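Local atomic coordinates of xyloglucanase (Paenibacillus pabuli, PDB entry 2JEP), a protein that hydrolyses xyloglucan, a plant cell-wall polysaccharide, as a glycoside hydrolase of family 5, probably by cutting within its beta-1,4-glucan backbone. Residues Phe83-Ile88 with Gly123-Ile128; Leu48-Glu53 with Val359-Gly364. All coordinates share one frame; numbering follows the deposited sequence. Where two conformers were deposited one is given.

The two contacts lie on one closed eight-stranded parallel barrel, with centres about 12 Å apart. Contact 1 joins the second and third strands; contact 2, within whose loop contact 1 is nested, ties the loop leaving the first strand to the end of the eighth, where the barrel closes. L48 N probably hydrogen-bonds to R87 O, 2.9 Å away, and R87 CB packs on V359 CG1. A calcium ion lies about 8 Å from the R87 side chain and about 5 Å from that of W361. W361 approaches a bound 1,2-ethanediol, probably from the crystallisation liquor, to about 3 Å, consistent with a pocket at the C-terminal strand ends, where family 5 enzymes carry their active site.

Contact 1. Residues Phe83-Ile88 with Gly123-Ile128; sequences FKSIRI and GLYVII
K84 O is gripped by two donors: Y125 N, 3.0 Å away, and a water that also donates to G123 O. Beyond this bond the strands 85-88 and 125-128 run parallel in register. I86 N binds Y125 O at 2.8 Å, I86 O accepts from I127 N, and I88 N binds I127 O. These are neighbouring strands of a TIM barrel, linked by helix 106-120 in a beta-alpha-beta crossover. I86, I88, V126 and I128 face the helical layer. I86 CG1, anti to the carbonyl carbon (chi1 -51°), meets L124 CD1 at 3.7 Å, while the other methyl of L124, CD2, lies 3.5 Å from F83 O. Further along, I88 crosses V126 at a slant and sets its terminal CD1 3.6 Å from V126 CG1; A119 of the helix also packs on I86 and V126. S85, Y125, R87 and I127 start out on the opposite, inner face, though the Y125 ring leads away from strand 85-88 and its OH bonds to E41. S85 OG comes within 3.3 Å of Y125 CB but hydrogen-bonds to M42 O. R87 CG, anti to the backbone N (chi1 178°), passes 4.2 Å from I127 CB, and the chain extends as far as NE. Its guanidinium forms salt bridges from NE to E178 and from NH1 to E323, and NH2 bonds to N181 OD1.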
ATOM      1  N   PHE A  83     -11.366  -4.895  10.394  1.00  8.84           N
ATOM      2  CA  PHE A  83     -10.037  -4.511   9.930  1.00  8.44           C
ATOM      3  C   PHE A  83      -9.293  -3.816  11.077  1.00  8.86           C
ATOM      4  O   PHE A  83      -9.876  -2.998  11.802  1.00 10.06           O
ATOM      5  CB  PHE A  83     -10.164  -3.588   8.718  1.00  8.64           C
ATOM      6  CG  PHE A  83     -10.768  -4.246   7.514  1.00  8.16           C
ATOM      7  CD1 PHE A  83      -9.980  -4.997   6.645  1.00  8.28           C
ATOM      8  CD2 PHE A  83     -12.101  -4.111   7.228  1.00  8.85           C
ATOM      9  CE1 PHE A  83     -10.510  -5.584   5.524  1.00  8.87           C
ATOM     10  CE2 PHE A  83     -12.665  -4.706   6.094  1.00  9.71           C
ATOM     11  CZ  PHE A  83     -11.853  -5.444   5.238  1.00  9.02           C
ATOM     12  N   LYS A  84      -7.997  -4.106  11.208  1.00  8.39           N
ATOM     13  CA  LYS A  84      -7.181  -3.583  12.293  1.00  9.23           C
ATOM     14  C   LYS A  84      -6.126  -2.567  11.839  1.00  8.09           C
ATOM     15  O   LYS A  84      -5.489  -1.928  12.682  1.00  8.55           O
ATOM     16  CB  LYS A  84      -6.516  -4.733  13.043  1.00  9.55           C
ATOM     17  CG  LYS A  84      -7.490  -5.486  13.965  1.00 12.05           C
ATOM     18  CD  LYS A  84      -6.781  -6.639  14.666  1.00 14.78           C
ATOM     19  CE  LYS A  84      -7.656  -7.185  15.798  1.00 20.58           C
ATOM     20  NZ  LYS A  84      -8.798  -7.965  15.256  1.00 25.91           N
ATOM     21  N   SER A  85      -5.966  -2.394  10.526  1.00  7.52           N
ATOM     22  CA  SER A  85      -5.011  -1.458   9.962  1.00  7.49           C
ATOM     23  C   SER A  85      -5.678  -0.714   8.808  1.00  6.63           C
ATOM     24  O   SER A  85      -6.449  -1.291   8.050  1.00  7.60           O
ATOM     25  CB  SER A  85      -3.793  -2.178   9.407  1.00  8.15           C
ATOM     26  OG  SER A  85      -3.130  -2.910  10.403  1.00  9.38           O
ATOM     27  N   ILE A  86      -5.350   0.565   8.678  1.00  6.85           N
ATOM     28  CA  ILE A  86      -5.810   1.405   7.585  1.00  7.73           C
ATOM     29  C   ILE A  86      -4.591   1.945   6.843  1.00  6.72           C
ATOM     30  O   ILE A  86      -3.738   2.576   7.468  1.00  7.38           O
ATOM     31  CB  ILE A  86      -6.626   2.624   8.103  1.00  7.87           C
ATOM     32  CG1 ILE A  86      -7.722   2.180   9.074  1.00  9.66           C
ATOM     33  CG2 ILE A  86      -7.151   3.435   6.904  1.00  8.21           C
ATOM     34  CD1 ILE A  86      -8.822   1.406   8.407  1.00 10.69           C
ATOM     35  N   ARG A  87      -4.519   1.699   5.531  1.00  6.46           N
ATOM     36  CA  ARG A  87      -3.509   2.321   4.689  1.00  6.25           C
ATOM     37  C   ARG A  87      -4.118   3.534   4.032  1.00  6.41           C
ATOM     38  O   ARG A  87      -5.212   3.450   3.462  1.00  7.31           O
ATOM     39  CB  ARG A  87      -2.967   1.349   3.649  1.00  6.11           C
ATOM     40  CG  ARG A  87      -1.925   1.959   2.688  1.00  6.08           C
ATOM     41  CD  ARG A  87      -1.157   0.877   1.985  1.00  6.53           C
ATOM     42  NE  ARG A  87      -0.164   1.367   1.039  1.00  6.60           N
ATOM     43  CZ  ARG A  87      -0.331   1.491  -0.286  1.00  5.44           C
ATOM     44  NH1 ARG A  87      -1.524   1.325  -0.848  1.00  6.68           N
ATOM     45  NH2 ARG A  87       0.734   1.798  -1.051  1.00  6.16           N
ATOM     46  N   ILE A  88      -3.410   4.661   4.112  1.00  6.35           N
ATOM     47  CA  ILE A  88      -3.879   5.946   3.629  1.00  7.01           C
ATOM     48  C   ILE A  88      -2.930   6.420   2.529  1.00  6.64           C
ATOM     49  O   ILE A  88      -1.889   7.025   2.794  1.00  7.05           O
ATOM     50  CB  ILE A  88      -3.980   7.010   4.746  1.00  6.84           C
ATOM     51  CG1 ILE A  88      -4.860   6.514   5.910  1.00  8.20           C
ATOM     52  CG2 ILE A  88      -4.468   8.342   4.184  1.00  7.88           C
ATOM     53  CD1 ILE A  88      -4.917   7.476   7.084  1.00  9.19           C
ATOM     54  N   GLY A 123      -7.492   3.367  17.687  1.00 10.59           N
ATOM     55  CA  GLY A 123      -6.673   2.230  18.091  1.00 10.28           C
ATOM     56  C   GLY A 123      -6.138   1.419  16.922  1.00 10.28           C
ATOM     57  O   GLY A 123      -5.560   0.355  17.129  1.00 11.49           O
ATOM     58  N   LEU A 124      -6.324   1.915  15.697  1.00  9.62           N
ATOM     59  CA  LEU A 124      -5.916   1.165  14.506  1.00  8.90           C
ATOM     60  C   LEU A 124      -4.456   1.438  14.169  1.00  8.71           C
ATOM     61  O   LEU A 124      -3.926   2.485  14.516  1.00  9.47           O
ATOM     62  CB  LEU A 124      -6.794   1.593  13.331  1.00  9.20           C
ATOM     63  CG  LEU A 124      -8.284   1.309  13.522  1.00  8.40           C
ATOM     64  CD1 LEU A 124      -9.099   2.016  12.458  1.00 10.10           C
ATOM     65  CD2 LEU A 124      -8.599  -0.194  13.516  1.00 12.81           C
ATOM     66  N   TYR A 125      -3.822   0.499  13.473  1.00  8.16           N
ATOM     67  CA  TYR A 125      -2.565   0.768  12.805  1.00  8.36           C
ATOM     68  C   TYR A 125      -2.879   1.612  11.568  1.00  7.98           C
ATOM     69  O   TYR A 125      -3.941   1.450  10.945  1.00  8.46           O
ATOM     70  CB  TYR A 125      -1.883  -0.536  12.389  1.00  8.90           C
ATOM     71  CG  TYR A 125      -1.106  -1.166  13.518  1.00  9.43           C
ATOM     72  CD1 TYR A 125      -1.729  -1.983  14.460  1.00 10.82           C
ATOM     73  CD2 TYR A 125       0.246  -0.927  13.663  1.00  9.76           C
ATOM     74  CE1 TYR A 125      -1.011  -2.517  15.528  1.00 12.73           C
ATOM     75  CE2 TYR A 125       0.962  -1.472  14.703  1.00 12.37           C
ATOM     76  CZ  TYR A 125       0.341  -2.257  15.623  1.00 11.86           C
ATOM     77  OH  TYR A 125       1.103  -2.799  16.665  1.00 15.41           O
ATOM     78  N   VAL A 126      -1.951   2.488  11.224  1.00  7.38           N
ATOM     79  CA  VAL A 126      -2.136   3.424  10.132  1.00  7.70           C
ATOM     80  C   VAL A 126      -0.850   3.492   9.335  1.00  7.09           C
ATOM     81  O   VAL A 126       0.232   3.594   9.932  1.00  8.13           O
ATOM     82  CB  VAL A 126      -2.463   4.837  10.656  1.00  7.32           C
ATOM     83  CG1 VAL A 126      -2.750   5.792   9.487  1.00  9.48           C
ATOM     84  CG2 VAL A 126      -3.633   4.803  11.635  1.00 10.08           C
ATOM     85  N   ILE A 127      -0.971   3.432   8.002  1.00  6.89           N
ATOM     86  CA  ILE A 127       0.170   3.598   7.115  1.00  7.05           C
ATOM     87  C   ILE A 127      -0.086   4.842   6.261  1.00  6.85           C
ATOM     88  O   ILE A 127      -1.166   4.957   5.677  1.00  7.62           O
ATOM     89  CB  ILE A 127       0.329   2.384   6.173  1.00  7.16           C
ATOM     90  CG1 ILE A 127       0.505   1.077   6.960  1.00  7.86           C
ATOM     91  CG2 ILE A 127       1.475   2.623   5.160  1.00  8.47           C
ATOM     92  CD1 ILE A 127       0.318  -0.185   6.117  1.00  9.06           C
ATOM     93  N   ILE A 128       0.881   5.759   6.190  1.00  6.55           N
ATOM     94  CA  ILE A 128       0.821   6.900   5.267  1.00  7.46           C
ATOM     95  C   ILE A 128       2.017   6.827   4.327  1.00  6.75           C
ATOM     96  O   ILE A 128       3.104   6.409   4.721  1.00  7.57           O
ATOM     97  CB  ILE A 128       0.769   8.272   5.963  1.00  7.42           C
ATOM     98  CG1 ILE A 128       1.971   8.510   6.871  1.00  8.09           C
ATOM     99  CG2 ILE A 128      -0.548   8.402   6.683  1.00  8.58           C
ATOM    100  CD1 ILE A 128       1.979   9.902   7.513  1.00  9.59           C
TER
HETATM  101  O   HOH W   1      -5.791  -2.241  15.489  1.00 15.85           O

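Contact 2. Residues Leu48-Glu53 with Val359-Gly364; sequences LGNQLE and VYWDNG
G49 and N363 bring their backbones together, CA atoms 4.2 Å apart, and a weak, bent hydrogen bond (129° at the hydrogen) runs from G49 N to D362 O. G49 CA lies 3.6 Å from W361 CH2; a CB here would collide with that ring atom and D362 O, so the lack of a side chain permits the close approach. E53 and W361 meet end to end, OE2 lying in the ring plane 3.5 Å from CH2 and the carboxylate turned 81° from the indole. E53 CG stands between backbone N and carbonyl carbon (chi1 82°) and the chain bends again at the next bond, turning the carboxylate back to its own loop. There OE2 accepts N50 N on its syn side at 2.7 Å, and OE1 takes Q51 N from above the carboxylate plane at 2.8 Å. An alanine in place of E53 would probably leave the N50 and Q51 amides without these acceptors and the turn freer to shift against W361. The N50 and N363 side chains run alongside, pointing the same way, their amides turned about halfway to perpendicular, with N50 ND2 3.6 Å from N363 CB. N50 ND2 also donates to two waters, which have only weak, long bonds to N363; N363 OD1 accepts from H365 N. In an Asx turn, D362 OD1 receives G364 N at 2.9 Å, while OD2 accepts from L373 N. OD1 pairs with R376, which also bonds to G49 O. W361 packs against N47 of strand 45-48 and E323 of strand 319-324, while L48 and L52 pack on helix 106-120.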
ATOM      1  N   LEU A  48      -7.813   3.220   2.317  1.00  6.30           N
ATOM      2  CA  LEU A  48      -8.682   4.360   2.103  1.00  6.79           C
ATOM      3  C   LEU A  48      -8.407   4.912   0.697  1.00  6.91           C
ATOM      4  O   LEU A  48      -7.838   5.990   0.506  1.00  7.36           O
ATOM      5  CB  LEU A  48      -8.428   5.390   3.218  1.00  7.18           C
ATOM      6  CG  LEU A  48      -9.264   6.680   3.227  1.00  7.49           C
ATOM      7  CD1 LEU A  48     -10.753   6.398   3.445  1.00  8.11           C
ATOM      8  CD2 LEU A  48      -8.735   7.630   4.322  1.00  8.66           C
ATOM      9  N   GLY A  49      -8.772   4.114  -0.299  1.00  6.78           N
ATOM     10  CA  GLY A  49      -8.361   4.386  -1.652  1.00  5.95           C
ATOM     11  C   GLY A  49      -9.180   5.478  -2.323  1.00  6.83           C
ATOM     12  O   GLY A  49     -10.360   5.699  -1.996  1.00  6.97           O
ATOM     13  N   ASN A  50      -8.575   6.083  -3.344  1.00  7.13           N
ATOM     14  CA  ASN A  50      -9.188   7.141  -4.124  1.00  7.02           C
ATOM     15  C   ASN A  50      -9.669   8.286  -3.221  1.00  6.99           C
ATOM     16  O   ASN A  50     -10.768   8.841  -3.393  1.00  7.56           O
ATOM     17  CB  ASN A  50     -10.307   6.596  -5.030  1.00  7.64           C
ATOM     18  CG  ASN A  50      -9.773   5.876  -6.243  1.00  8.09           C
ATOM     19  OD1 ASN A  50      -8.601   5.486  -6.281  1.00  9.81           O
ATOM     20  ND2 ASN A  50     -10.654   5.634  -7.217  1.00  9.90           N
ATOM     21  N   GLN A  51      -8.797   8.670  -2.283  1.00  6.98           N
ATOM     22  CA  GLN A  51      -9.055   9.827  -1.424  1.00  6.88           C
ATOM     23  C   GLN A  51      -7.861  10.755  -1.445  1.00  7.11           C
ATOM     24  O   GLN A  51      -7.734  11.544  -2.392  1.00  7.07           O
ATOM     25  CB  GLN A  51      -9.500   9.406  -0.010  1.00  7.82           C
ATOM     26  CG  GLN A  51     -10.776   8.503  -0.002  1.00  7.66           C
ATOM     27  CD  GLN A  51     -12.137   9.186   0.109  1.00  8.02           C
ATOM     28  OE1 GLN A  51     -13.105   8.509   0.497  1.00  7.74           O
ATOM     29  NE2 GLN A  51     -12.237  10.493  -0.222  1.00  7.67           N
ATOM     30  N   LEU A  52      -6.968  10.657  -0.451  1.00  6.86           N
ATOM     31  CA  LEU A  52      -5.923  11.672  -0.334  0.50  6.94           C
ATOM     32  C   LEU A  52      -4.795  11.542  -1.357  1.00  6.78           C
ATOM     33  O   LEU A  52      -3.942  12.431  -1.435  1.00  7.10           O
ATOM     34  CB  LEU A  52      -5.377  11.778   1.093  0.50  6.87           C
ATOM     35  CG  LEU A  52      -6.317  12.425   2.111  0.50  7.07           C
ATOM     36  CD1 LEU A  52      -7.547  11.584   2.448  0.50  8.05           C
ATOM     37  CD2 LEU A  52      -5.504  12.765   3.376  0.50  7.89           C
ATOM     38  N   GLU A  53      -4.819  10.487  -2.180  1.00  7.36           N
ATOM     39  CA  GLU A  53      -3.897  10.389  -3.320  1.00  6.95           C
ATOM     40  C   GLU A  53      -4.491  10.942  -4.614  1.00  7.73           C
ATOM     41  O   GLU A  53      -3.782  11.146  -5.582  1.00  8.29           O
ATOM     42  CB  GLU A  53      -3.431   8.957  -3.548  1.00  7.13           C
ATOM     43  CG  GLU A  53      -4.363   8.031  -4.340  1.00  6.72           C
ATOM     44  CD  GLU A  53      -5.538   7.444  -3.588  1.00  8.40           C
ATOM     45  OE1 GLU A  53      -6.078   8.079  -2.660  1.00  7.16           O
ATOM     46  OE2 GLU A  53      -5.933   6.321  -3.983  1.00  8.21           O
ATOM     47  N   VAL A 359      -3.550  -6.246   2.992  1.00  6.70           N
ATOM     48  CA  VAL A 359      -4.270  -4.980   3.023  1.00  6.65           C
ATOM     49  C   VAL A 359      -5.124  -4.808   1.758  1.00  6.94           C
ATOM     50  O   VAL A 359      -4.600  -4.691   0.666  1.00  7.32           O
ATOM     51  CB  VAL A 359      -3.288  -3.785   3.174  1.00  6.87           C
ATOM     52  CG1 VAL A 359      -4.043  -2.482   3.411  1.00  7.77           C
ATOM     53  CG2 VAL A 359      -2.264  -4.047   4.316  1.00  7.99           C
ATOM     54  N   TYR A 360      -6.453  -4.853   1.920  1.00  6.63           N
ATOM     55  CA  TYR A 360      -7.385  -4.845   0.804  1.00  6.63           C
ATOM     56  C   TYR A 360      -7.447  -3.474   0.132  1.00  6.53           C
ATOM     57  O   TYR A 360      -7.478  -2.450   0.803  1.00  6.52           O
ATOM     58  CB  TYR A 360      -8.791  -5.253   1.323  1.00  6.07           C
ATOM     59  CG  TYR A 360      -9.808  -5.272   0.227  1.00  6.31           C
ATOM     60  CD1 TYR A 360      -9.899  -6.360  -0.641  1.00  6.64           C
ATOM     61  CD2 TYR A 360     -10.614  -4.164  -0.017  1.00  5.77           C
ATOM     62  CE1 TYR A 360     -10.775  -6.343  -1.708  1.00  6.76           C
ATOM     63  CE2 TYR A 360     -11.488  -4.140  -1.064  1.00  6.62           C
ATOM     64  CZ  TYR A 360     -11.563  -5.219  -1.917  1.00  6.31           C
ATOM     65  OH  TYR A 360     -12.404  -5.174  -3.011  1.00  7.44           O
ATOM     66  N   TRP A 361      -7.512  -3.478  -1.207  1.00  6.46           N
ATOM     67  CA  TRP A 361      -7.630  -2.253  -1.980  1.00  6.55           C
ATOM     68  C   TRP A 361      -9.105  -1.906  -2.195  1.00  6.41           C
ATOM     69  O   TRP A 361      -9.782  -2.550  -2.967  1.00  7.11           O
ATOM     70  CB  TRP A 361      -6.923  -2.356  -3.344  1.00  6.25           C
ATOM     71  CG  TRP A 361      -7.110  -1.106  -4.124  1.00  6.05           C
ATOM     72  CD1 TRP A 361      -7.914  -0.924  -5.198  1.00  7.01           C
ATOM     73  CD2 TRP A 361      -6.567   0.187  -3.809  1.00  6.06           C
ATOM     74  NE1 TRP A 361      -7.905   0.402  -5.595  1.00  7.55           N
ATOM     75  CE2 TRP A 361      -7.089   1.107  -4.743  1.00  6.93           C
ATOM     76  CE3 TRP A 361      -5.673   0.648  -2.850  1.00  6.42           C
ATOM     77  CZ2 TRP A 361      -6.740   2.450  -4.730  1.00  7.17           C
ATOM     78  CZ3 TRP A 361      -5.330   1.984  -2.840  1.00  7.15           C
ATOM     79  CH2 TRP A 361      -5.870   2.871  -3.761  1.00  7.33           C
ATOM     80  N   ASP A 362      -9.573  -0.844  -1.528  1.00  6.34           N
ATOM     81  CA  ASP A 362     -10.943  -0.360  -1.628  1.00  6.88           C
ATOM     82  C   ASP A 362     -10.868   1.055  -2.165  1.00  6.99           C
ATOM     83  O   ASP A 362     -10.300   1.933  -1.520  1.00  7.10           O
ATOM     84  CB  ASP A 362     -11.569  -0.362  -0.237  1.00  7.05           C
ATOM     85  CG  ASP A 362     -13.058  -0.066  -0.241  1.00  7.29           C
ATOM     86  OD1 ASP A 362     -13.453   0.921  -0.902  1.00  7.16           O
ATOM     87  OD2 ASP A 362     -13.819  -0.809   0.443  1.00  7.44           O
ATOM     88  N   ASN A 363     -11.440   1.284  -3.349  1.00  6.86           N
ATOM     89  CA  ASN A 363     -11.409   2.585  -3.983  1.00  7.50           C
ATOM     90  C   ASN A 363     -12.706   3.387  -3.867  1.00  7.19           C
ATOM     91  O   ASN A 363     -12.811   4.463  -4.427  1.00  7.91           O
ATOM     92  CB  ASN A 363     -10.974   2.472  -5.438  1.00  7.45           C
ATOM     93  CG  ASN A 363     -12.017   1.853  -6.333  1.00  8.05           C
ATOM     94  OD1 ASN A 363     -13.019   1.300  -5.863  1.00  7.86           O
ATOM     95  ND2 ASN A 363     -11.813   1.983  -7.653  1.00  9.26           N
ATOM     96  N   GLY A 364     -13.658   2.892  -3.083  1.00  7.54           N
ATOM     97  CA  GLY A 364     -14.905   3.591  -2.887  1.00  7.44           C
ATOM     98  C   GLY A 364     -15.890   3.466  -4.015  1.00  7.53           C
ATOM     99  O   GLY A 364     -17.033   3.923  -3.886  1.00  8.58           O
TER
HETATM  100  O   HOH W   2     -10.265   4.185  -9.765  1.00 19.03           O
HETATM  101  O   HOH W   3     -13.443   6.399  -7.120  1.00 21.60           O